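Local coordinates for protein glutathione S-transferase (Bombyx mori, PDB 3AY8) that probably transfers glutathione to electrophilic compounds, working as a homodimeric cytosolic glutathione transferase, at residues A[13-18]-A[53-58]; A[85-90]-A[153-158]; A[97-102]-A[157-162]. All coordinates share one frame; numbering follows the deposited sequence. Where two conformers were deposited one is given.

Interaction 1 comes first in sequence and lies in the thioredoxin-like N-terminal domain, where helix 13-25 meets the lead into strand 57-60. Interactions 2 and 3 follow and end on the same part of the chain, sharing T157 and I158 at the start of helix 158-173. Their centres are 9 Å apart, and they touch through Y86 and N97. Interaction 1 is about 15 Å from interaction 3 and 21 Å from interaction 2, centre to centre. Interaction 2 joins the loop before helix 90-120 to the loop before helix 158-173. Interaction 3 packs these two helices together. One contact thus belongs to the thioredoxin-like domain and two to the start of the helical domain.

Interaction 1: residues A[13-18]-A[53-58]; sequences GPSRGA and HCVPTL
P14 meets P56 mostly through its backbone. The carbonyl O of P14 lies 3.8 Å from P56 CG, while the two pyrrolidine rings approach more loosely, with P14 CB 4.4 Å from P56 CD. The same P14 O accepts the backbone N-H of A18, so this carbonyl is held within the helix while the P56 ring rests beside it. S68 of helix 68-79 touches both prolines.

S15 follows and forms the middle of the contact. P56 lays its ring against the S15 backbone, with P56 CG 3.6 Å and P56 CD 3.7 Å from S15 CA. The peptide bond before P56 is cis. A cis-proline leading into a strand and facing the start of the first helix is a hallmark of the thioredoxin-like fold. In glutathione transferases this corner borders the glutathione site, and the same is likely here.

The S15 hydroxyl is anti to the backbone N (chi1 -157°), which places OG beside P56 CB, 3.6 Å away. It also approaches CG1 of V55, but that residue has two deposited conformers, so the contact is doubtful. The polar partner of S15 OG is the backbone N of F9. This ties the helix to the loop after strand 5-8.

R16 points away from P56, and its guanidinium bonds A165 O, S169 OG and N199 OD1 of the helical domain.

A18, one turn on from P14, points its methyl at P56. A18 CB is 3.8 Å from P56 CG and 4.0 Å from P56 CB. L6 of strand 5-8 also touches the P56 ring.

Interaction 2: residues A[85-90]-A[153-158]; sequences WYPKDL and ADHPTI
W85 O accepts the backbone N-H of I158, the first residue of helix 158-173, over 2.9 Å. The bond is nearly straight, with an N-H...O angle of 164°. T157 CB also comes within 3.3 Å of W85 O.

The indole of W85 reaches along the other segment with its six-membered ring. CZ3 of W85 lies 3.8 Å from P156 CB, and CH2 of W85 is 4.0 Å from both CB and CG of P156. An alanine here would probably leave P156 without its indole partner and open a gap beside A24 and I25.

Y86 turns one ring face to I158. The I158 CD1 methyl lies 4.2 Å from the centroid of the Y86 ring, a CH-pi contact. The Y86 hydroxyl bonds N97 OD1. P87 CG comes to the edge of the H155 ring, 4.2 Å from H155 CE1.

The contact joins the linker from helix 68-79 to helix 90-120 with the loop entering helix 158-173. C73 of helix 68-79 and V96 of helix 90-120 pack around it, and helix 13-25 touches the indole.

Interaction 3: residues A[97-102]-A[157-162]; sequences NQRLYF and TIADTS
L100 is the side chain that fills the contact. Its CG is anti to the carbonyl carbon (chi1 -70°), and this carries the branch across to the second helix. CD1 of L100 meets the side chain of I158. The two end methyls touch, CD1 to CD1 3.9 Å, and the side chains pass at a slant. CG1 of I158 sits between its backbone N and carbonyl carbon (chi1 63°), and from there the chain extends CD1 toward L100. CD2 of L100 lies instead on the backbone of the second helix, 3.8 Å from I158 O and next to A159 CA. It also touches S162 OG at 3.5 Å.

R99 contributes only the root of its side chain. Its CB packs on the methyl of A159, CB to CB 3.7 Å. The chain then bends about the CB-CG bond and leads away. NE of R99 bonds V151 O, and the guanidinium makes a cation-pi contact with F144 of helix 128-147.

The carbonyl of I158 is gripped twice. S162 N and T161 OG1 both donate to it from the same face of its plane. The T161 bond, 2.9 Å from OG1 to I158 O, comes in well to the side of the carbonyl.

T157 N donates to D160 OD2 over 2.8 Å, using the anti lone pair of that oxygen. A159 N donates back to T157 OG1 at 3.3 Å. D160 OD1 takes V151 N and W186 NE1. Three N-H groups thus hold this buried carboxylate, which would be expected to keep it ionised.

The two helix segments run nearly parallel, 11° apart, with axes 8.9 Å from each other. T157 and D160 make a capping box at the N-terminus of helix 158-173, a motif well known in the helical domain of glutathione transferases.

Interaction 1: residues A[13-18]-A[53-58]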
loop_
_atom_site.group_PDB
_atom_site.type_symbol
_atom_site.label_atom_id
_atom_site.label_comp_id
_atom_site.label_asym_id
_atom_site.label_seq_id
_atom_site.Cartn_x
_atom_site.Cartn_y
_atom_site.Cartn_z
ATOM N N GLY A 13 5.027 13.171 2.996
ATOM C CA GLY A 13 4.568 12.821 1.650
ATOM C C GLY A 13 3.108 12.368 1.581
ATOM O O GLY A 13 2.318 12.927 0.811
ATOM N N PRO A 14 2.746 11.321 2.351
ATOM C CA PRO A 14 1.351 10.831 2.333
ATOM C C PRO A 14 0.346 11.914 2.729
ATOM O O PRO A 14 -0.717 12.012 2.130
ATOM C CB PRO A 14 1.370 9.681 3.351
ATOM C CG PRO A 14 2.784 9.143 3.233
ATOM C CD PRO A 14 3.635 10.403 3.092
ATOM N N SER A 15 0.684 12.735 3.720
ATOM C CA SER A 15 -0.185 13.857 4.089
ATOM C C SER A 15 -0.332 14.820 2.913
ATOM O O SER A 15 -1.439 15.251 2.599
ATOM C CB SER A 15 0.325 14.569 5.353
ATOM O OG SER A 15 -0.728 15.269 5.990
ATOM N N ARG A 16 0.774 15.103 2.222
ATOM C CA ARG A 16 0.732 15.975 1.051
ATOM C C ARG A 16 -0.081 15.373 -0.098
ATOM O O ARG A 16 -0.766 16.098 -0.814
ATOM C CB ARG A 16 2.146 16.370 0.600
ATOM C CG ARG A 16 2.706 17.584 1.367
ATOM C CD ARG A 16 4.100 17.989 0.874
ATOM N NE ARG A 16 5.169 17.158 1.447
ATOM C CZ ARG A 16 5.795 16.179 0.790
ATOM N NH1 ARG A 16 6.743 15.467 1.392
ATOM N NH2 ARG A 16 5.486 15.921 -0.474
ATOM N N GLY A 17 -0.027 14.046 -0.241
ATOM C CA GLY A 17 -0.797 13.342 -1.276
ATOM C C GLY A 17 -2.300 13.443 -1.069
ATOM O O GLY A 17 -3.066 13.575 -2.030
ATOM N N ALA A 18 -2.722 13.370 0.185
ATOM C CA ALA A 18 -4.139 13.552 0.531
ATOM C C ALA A 18 -4.607 14.980 0.221
ATOM O O ALA A 18 -5.693 15.170 -0.348
ATOM C CB ALA A 18 -4.376 13.211 2.003
ATOM N N HIS A 53 -1.680 8.787 16.785
ATOM C CA HIS A 53 -1.315 9.978 16.005
ATOM C C HIS A 53 -1.153 9.690 14.496
ATOM O O HIS A 53 -0.038 9.735 13.976
ATOM C CB HIS A 53 -0.014 10.631 16.542
ATOM C CG HIS A 53 0.194 10.500 18.024
ATOM N ND1 HIS A 53 -0.579 11.167 18.955
ATOM C CD2 HIS A 53 1.116 9.805 18.735
ATOM C CE1 HIS A 53 -0.155 10.871 20.172
ATOM N NE2 HIS A 53 0.873 10.046 20.066
ATOM N N CYS A 54 -2.251 9.402 13.796
ATOM C CA CYS A 54 -2.168 9.154 12.357
ATOM C C CYS A 54 -2.391 10.424 11.538
ATOM O O CYS A 54 -3.397 11.113 11.693
ATOM C CB CYS A 54 -3.129 8.041 11.927
ATOM S SG CYS A 54 -2.684 6.401 12.565
ATOM N N VAL A 55 -1.415 10.725 10.677
ATOM C CA VAL A 55 -1.514 11.839 9.737
ATOM C C VAL A 55 -1.198 11.319 8.320
ATOM O O VAL A 55 -0.239 10.566 8.132
ATOM C CB VAL A 55 -0.583 13.026 10.134
ATOM C CG1 VAL A 55 -0.651 14.142 9.109
ATOM C CG2 VAL A 55 -0.950 13.583 11.511
ATOM N N PRO A 56 -2.024 11.689 7.316
ATOM C CA PRO A 56 -3.203 12.545 7.366
ATOM C C PRO A 56 -4.423 11.845 7.947
ATOM O O PRO A 56 -4.544 10.613 7.864
ATOM C CB PRO A 56 -3.444 12.895 5.901
ATOM C CG PRO A 56 -2.932 11.714 5.159
ATOM C CD PRO A 56 -1.799 11.158 5.958
ATOM N N THR A 57 -5.297 12.634 8.561
ATOM C CA THR A 57 -6.593 12.151 9.030
ATOM C C THR A 57 -7.653 13.116 8.501
ATOM O O THR A 57 -7.515 14.336 8.629
ATOM C CB THR A 57 -6.649 12.090 10.569
ATOM O OG1 THR A 57 -5.769 11.068 11.046
ATOM C CG2 THR A 57 -8.075 11.814 11.086
ATOM N N LEU A 58 -8.684 12.555 7.880
ATOM C CA LEU A 58 -9.813 13.318 7.416
ATOM C C LEU A 58 -10.955 13.209 8.440
ATOM O O LEU A 58 -11.271 12.114 8.907
ATOM C CB LEU A 58 -10.270 12.790 6.058
ATOM C CG LEU A 58 -11.371 13.548 5.309
ATOM C CD1 LEU A 58 -10.839 14.833 4.662
ATOM C CD2 LEU A 58 -12.017 12.651 4.272
#

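Interaction 2: residues A[85-90]-A[153-158]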
loop_
_atom_site.group_PDB
_atom_site.type_symbol
_atom_site.label_atom_id
_atom_site.label_comp_id
_atom_site.label_asym_id
_atom_site.label_seq_id
_atom_site.Cartn_x
_atom_site.Cartn_y
_atom_site.Cartn_z
ATOM N N TRP A 85 -10.777 12.162 -12.280
ATOM C CA TRP A 85 -9.766 11.978 -11.225
ATOM C C TRP A 85 -9.721 10.562 -10.647
ATOM O O TRP A 85 -8.673 10.106 -10.213
ATOM C CB TRP A 85 -9.893 13.049 -10.141
ATOM C CG TRP A 85 -9.523 14.427 -10.651
ATOM C CD1 TRP A 85 -10.388 15.411 -11.055
ATOM C CD2 TRP A 85 -8.202 14.959 -10.827
ATOM N NE1 TRP A 85 -9.691 16.518 -11.462
ATOM C CE2 TRP A 85 -8.348 16.272 -11.337
ATOM C CE3 TRP A 85 -6.911 14.456 -10.611
ATOM C CZ2 TRP A 85 -7.246 17.096 -11.620
ATOM C CZ3 TRP A 85 -5.815 15.274 -10.897
ATOM C CH2 TRP A 85 -5.990 16.577 -11.399
ATOM N N TYR A 86 -10.858 9.874 -10.668
ATOM C CA TYR A 86 -10.954 8.490 -10.197
ATOM C C TYR A 86 -12.077 7.817 -10.988
ATOM O O TYR A 86 -13.209 7.776 -10.525
ATOM C CB TYR A 86 -11.255 8.471 -8.697
ATOM C CG TYR A 86 -11.095 7.132 -7.999
ATOM C CD1 TYR A 86 -10.025 6.278 -8.300
ATOM C CD2 TYR A 86 -11.991 6.738 -7.014
ATOM C CE1 TYR A 86 -9.874 5.059 -7.651
ATOM C CE2 TYR A 86 -11.851 5.515 -6.354
ATOM C CZ TYR A 86 -10.785 4.686 -6.680
ATOM O OH TYR A 86 -10.634 3.482 -6.031
ATOM N N PRO A 87 -11.766 7.310 -12.197
ATOM C CA PRO A 87 -12.835 6.822 -13.094
ATOM C C PRO A 87 -13.672 5.693 -12.507
ATOM O O PRO A 87 -13.139 4.811 -11.815
ATOM C CB PRO A 87 -12.080 6.355 -14.339
ATOM C CG PRO A 87 -10.822 7.184 -14.343
ATOM C CD PRO A 87 -10.453 7.316 -12.865
ATOM N N LYS A 88 -14.974 5.737 -12.785
ATOM C CA LYS A 88 -15.896 4.746 -12.258
ATOM C C LYS A 88 -15.823 3.426 -13.021
ATOM O O LYS A 88 -16.108 2.382 -12.441
ATOM C CB LYS A 88 -17.325 5.287 -12.210
ATOM C CG LYS A 88 -17.442 6.557 -11.364
ATOM C CD LYS A 88 -18.872 6.838 -10.920
ATOM C CE LYS A 88 -19.012 6.710 -9.407
ATOM N NZ LYS A 88 -18.416 7.899 -8.741
ATOM N N ASP A 89 -15.433 3.469 -14.297
ATOM C CA ASP A 89 -15.189 2.235 -15.079
ATOM C C ASP A 89 -14.247 1.318 -14.277
ATOM O O ASP A 89 -13.198 1.773 -13.802
ATOM C CB ASP A 89 -14.594 2.566 -16.463
ATOM C CG ASP A 89 -14.160 1.314 -17.250
ATOM O OD1 ASP A 89 -15.000 0.730 -17.973
ATOM O OD2 ASP A 89 -12.972 0.920 -17.172
ATOM N N LEU A 90 -14.620 0.045 -14.132
ATOM C CA LEU A 90 -13.925 -0.851 -13.206
ATOM C C LEU A 90 -12.495 -1.151 -13.596
ATOM O O LEU A 90 -11.645 -1.285 -12.732
ATOM C CB LEU A 90 -14.706 -2.161 -12.990
ATOM C CG LEU A 90 -16.049 -1.981 -12.285
ATOM C CD1 LEU A 90 -16.764 -3.317 -12.134
ATOM C CD2 LEU A 90 -15.839 -1.314 -10.924
ATOM N N ALA A 153 -3.128 6.934 -16.923
ATOM C CA ALA A 153 -3.985 7.312 -18.046
ATOM C C ALA A 153 -3.319 8.445 -18.803
ATOM O O ALA A 153 -2.265 8.949 -18.392
ATOM C CB ALA A 153 -5.374 7.751 -17.556
ATOM N N ASP A 154 -3.941 8.865 -19.901
ATOM C CA ASP A 154 -3.441 10.038 -20.609
ATOM C C ASP A 154 -3.997 11.346 -20.029
ATOM O O ASP A 154 -3.722 12.422 -20.553
ATOM C CB ASP A 154 -3.682 9.913 -22.113
ATOM C CG ASP A 154 -2.635 9.051 -22.798
ATOM O OD1 ASP A 154 -1.420 9.264 -22.582
ATOM O OD2 ASP A 154 -3.030 8.152 -23.568
ATOM N N HIS A 155 -4.763 11.234 -18.943
ATOM C CA HIS A 155 -5.189 12.379 -18.125
ATOM C C HIS A 155 -4.781 12.152 -16.659
ATOM O O HIS A 155 -4.596 11.003 -16.247
ATOM C CB HIS A 155 -6.707 12.600 -18.226
ATOM C CG HIS A 155 -7.528 11.394 -17.876
ATOM N ND1 HIS A 155 -7.973 11.139 -16.594
ATOM C CD2 HIS A 155 -8.005 10.385 -18.646
ATOM C CE1 HIS A 155 -8.678 10.019 -16.588
ATOM N NE2 HIS A 155 -8.716 9.545 -17.821
ATOM N N PRO A 156 -4.627 13.238 -15.878
ATOM C CA PRO A 156 -4.170 13.063 -14.493
ATOM C C PRO A 156 -5.247 12.428 -13.608
ATOM O O PRO A 156 -6.433 12.603 -13.859
ATOM C CB PRO A 156 -3.822 14.484 -14.032
ATOM C CG PRO A 156 -4.543 15.407 -14.974
ATOM C CD PRO A 156 -4.747 14.660 -16.263
ATOM N N THR A 157 -4.827 11.652 -12.612
ATOM C CA THR A 157 -5.767 11.001 -11.700
ATOM C C THR A 157 -5.220 11.179 -10.294
ATOM O O THR A 157 -4.126 11.733 -10.128
ATOM C CB THR A 157 -5.932 9.492 -12.016
ATOM O OG1 THR A 157 -4.660 8.834 -11.902
ATOM C CG2 THR A 157 -6.489 9.275 -13.450
ATOM N N ILE A 158 -5.965 10.727 -9.283
ATOM C CA ILE A 158 -5.434 10.706 -7.924
ATOM C C ILE A 158 -4.187 9.821 -7.775
ATOM O O ILE A 158 -3.457 9.960 -6.800
ATOM C CB ILE A 158 -6.493 10.331 -6.838
ATOM C CG1 ILE A 158 -7.027 8.910 -7.029
ATOM C CG2 ILE A 158 -7.629 11.367 -6.784
ATOM C CD1 ILE A 158 -7.909 8.451 -5.852
#

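Interaction 3: residues A[97-102]-A[157-162]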
loop_
_atom_site.group_PDB
_atom_site.type_symbol
_atom_site.label_atom_id
_atom_site.label_comp_id
_atom_site.label_asym_id
_atom_site.label_seq_id
_atom_site.Cartn_x
_atom_site.Cartn_y
_atom_site.Cartn_z
ATOM N N ASN A 97 -6.119 2.199 -8.904
ATOM C CA ASN A 97 -5.914 1.519 -7.615
ATOM C C ASN A 97 -4.545 0.852 -7.585
ATOM O O ASN A 97 -3.808 0.931 -6.591
ATOM C CB ASN A 97 -6.998 0.470 -7.367
ATOM C CG ASN A 97 -8.334 1.080 -6.946
ATOM O OD1 ASN A 97 -8.417 2.252 -6.546
ATOM N ND2 ASN A 97 -9.387 0.278 -7.034
ATOM N N GLN A 98 -4.225 0.226 -8.710
ATOM C CA GLN A 98 -2.948 -0.453 -8.908
ATOM C C GLN A 98 -1.781 0.510 -8.684
ATOM O O GLN A 98 -0.863 0.197 -7.919
ATOM C CB GLN A 98 -2.886 -1.076 -10.309
ATOM C CG GLN A 98 -1.704 -1.979 -10.583
ATOM C CD GLN A 98 -1.464 -2.158 -12.080
ATOM O OE1 GLN A 98 -1.019 -1.233 -12.774
ATOM N NE2 GLN A 98 -1.776 -3.331 -12.582
ATOM N N ARG A 99 -1.816 1.686 -9.329
ATOM C CA ARG A 99 -0.750 2.670 -9.128
ATOM C C ARG A 99 -0.717 3.189 -7.683
ATOM O O ARG A 99 0.356 3.470 -7.154
ATOM C CB ARG A 99 -0.858 3.859 -10.110
ATOM C CG ARG A 99 -0.994 3.487 -11.581
ATOM C CD ARG A 99 0.086 2.583 -12.128
ATOM N NE ARG A 99 0.214 2.763 -13.578
ATOM C CZ ARG A 99 0.394 1.790 -14.467
ATOM N NH1 ARG A 99 0.464 0.530 -14.088
ATOM N NH2 ARG A 99 0.511 2.088 -15.753
ATOM N N LEU A 100 -1.889 3.323 -7.063
ATOM C CA LEU A 100 -1.967 3.730 -5.653
ATOM C C LEU A 100 -1.308 2.701 -4.756
ATOM O O LEU A 100 -0.529 3.065 -3.879
ATOM C CB LEU A 100 -3.419 3.997 -5.211
ATOM C CG LEU A 100 -4.070 5.261 -5.805
ATOM C CD1 LEU A 100 -5.598 5.278 -5.575
ATOM C CD2 LEU A 100 -3.412 6.542 -5.247
ATOM N N TYR A 101 -1.597 1.417 -4.976
ATOM C CA TYR A 101 -0.947 0.366 -4.192
ATOM C C TYR A 101 0.540 0.291 -4.480
ATOM O O TYR A 101 1.321 0.050 -3.576
ATOM C CB TYR A 101 -1.628 -1.010 -4.361
ATOM C CG TYR A 101 -2.951 -1.065 -3.625
ATOM C CD1 TYR A 101 -3.001 -1.094 -2.226
ATOM C CD2 TYR A 101 -4.151 -1.044 -4.326
ATOM C CE1 TYR A 101 -4.231 -1.118 -1.555
ATOM C CE2 TYR A 101 -5.364 -1.059 -3.666
ATOM C CZ TYR A 101 -5.401 -1.094 -2.289
ATOM O OH TYR A 101 -6.631 -1.109 -1.666
ATOM N N PHE A 102 0.933 0.546 -5.728
ATOM C CA PHE A 102 2.357 0.708 -6.061
ATOM C C PHE A 102 2.999 1.843 -5.246
ATOM O O PHE A 102 4.089 1.675 -4.708
ATOM C CB PHE A 102 2.519 0.905 -7.574
ATOM C CG PHE A 102 3.889 1.355 -7.999
ATOM C CD1 PHE A 102 4.894 0.422 -8.273
ATOM C CD2 PHE A 102 4.176 2.710 -8.138
ATOM C CE1 PHE A 102 6.159 0.847 -8.672
ATOM C CE2 PHE A 102 5.454 3.144 -8.551
ATOM C CZ PHE A 102 6.432 2.217 -8.822
ATOM N N THR A 157 -4.827 11.652 -12.612
ATOM C CA THR A 157 -5.767 11.001 -11.700
ATOM C C THR A 157 -5.220 11.179 -10.294
ATOM O O THR A 157 -4.126 11.733 -10.128
ATOM C CB THR A 157 -5.932 9.492 -12.016
ATOM O OG1 THR A 157 -4.660 8.834 -11.902
ATOM C CG2 THR A 157 -6.489 9.275 -13.450
ATOM N N ILE A 158 -5.965 10.727 -9.283
ATOM C CA ILE A 158 -5.434 10.706 -7.924
ATOM C C ILE A 158 -4.187 9.821 -7.775
ATOM O O ILE A 158 -3.457 9.960 -6.800
ATOM C CB ILE A 158 -6.493 10.331 -6.838
ATOM C CG1 ILE A 158 -7.027 8.910 -7.029
ATOM C CG2 ILE A 158 -7.629 11.367 -6.784
ATOM C CD1 ILE A 158 -7.909 8.451 -5.852
ATOM N N ALA A 159 -3.947 8.908 -8.715
ATOM C CA ALA A 159 -2.674 8.156 -8.701
ATOM C C ALA A 159 -1.486 9.122 -8.920
ATOM O O ALA A 159 -0.431 8.980 -8.300
ATOM C CB ALA A 159 -2.686 7.054 -9.743
ATOM N N ASP A 160 -1.677 10.136 -9.756
ATOM C CA ASP A 160 -0.625 11.153 -9.955
ATOM C C ASP A 160 -0.402 12.034 -8.741
ATOM O O ASP A 160 0.734 12.343 -8.428
ATOM C CB ASP A 160 -0.902 12.026 -11.179
ATOM C CG ASP A 160 -1.005 11.215 -12.449
ATOM O OD1 ASP A 160 0.059 10.847 -13.007
ATOM O OD2 ASP A 160 -2.145 10.959 -12.882
ATOM N N THR A 161 -1.469 12.448 -8.060
ATOM C CA THR A 161 -1.290 13.271 -6.862
ATOM C C THR A 161 -0.505 12.528 -5.766
ATOM O O THR A 161 0.397 13.098 -5.162
ATOM C CB THR A 161 -2.612 13.868 -6.346
ATOM O OG1 THR A 161 -3.613 12.854 -6.295
ATOM C CG2 THR A 161 -3.092 14.991 -7.300
ATOM N N SER A 162 -0.820 11.248 -5.544
ATOM C CA SER A 162 -0.112 10.454 -4.533
ATOM C C SER A 162 1.351 10.198 -4.915
ATOM O O SER A 162 2.262 10.387 -4.103
ATOM C CB SER A 162 -0.837 9.120 -4.300
ATOM O OG SER A 162 -2.046 9.333 -3.572
#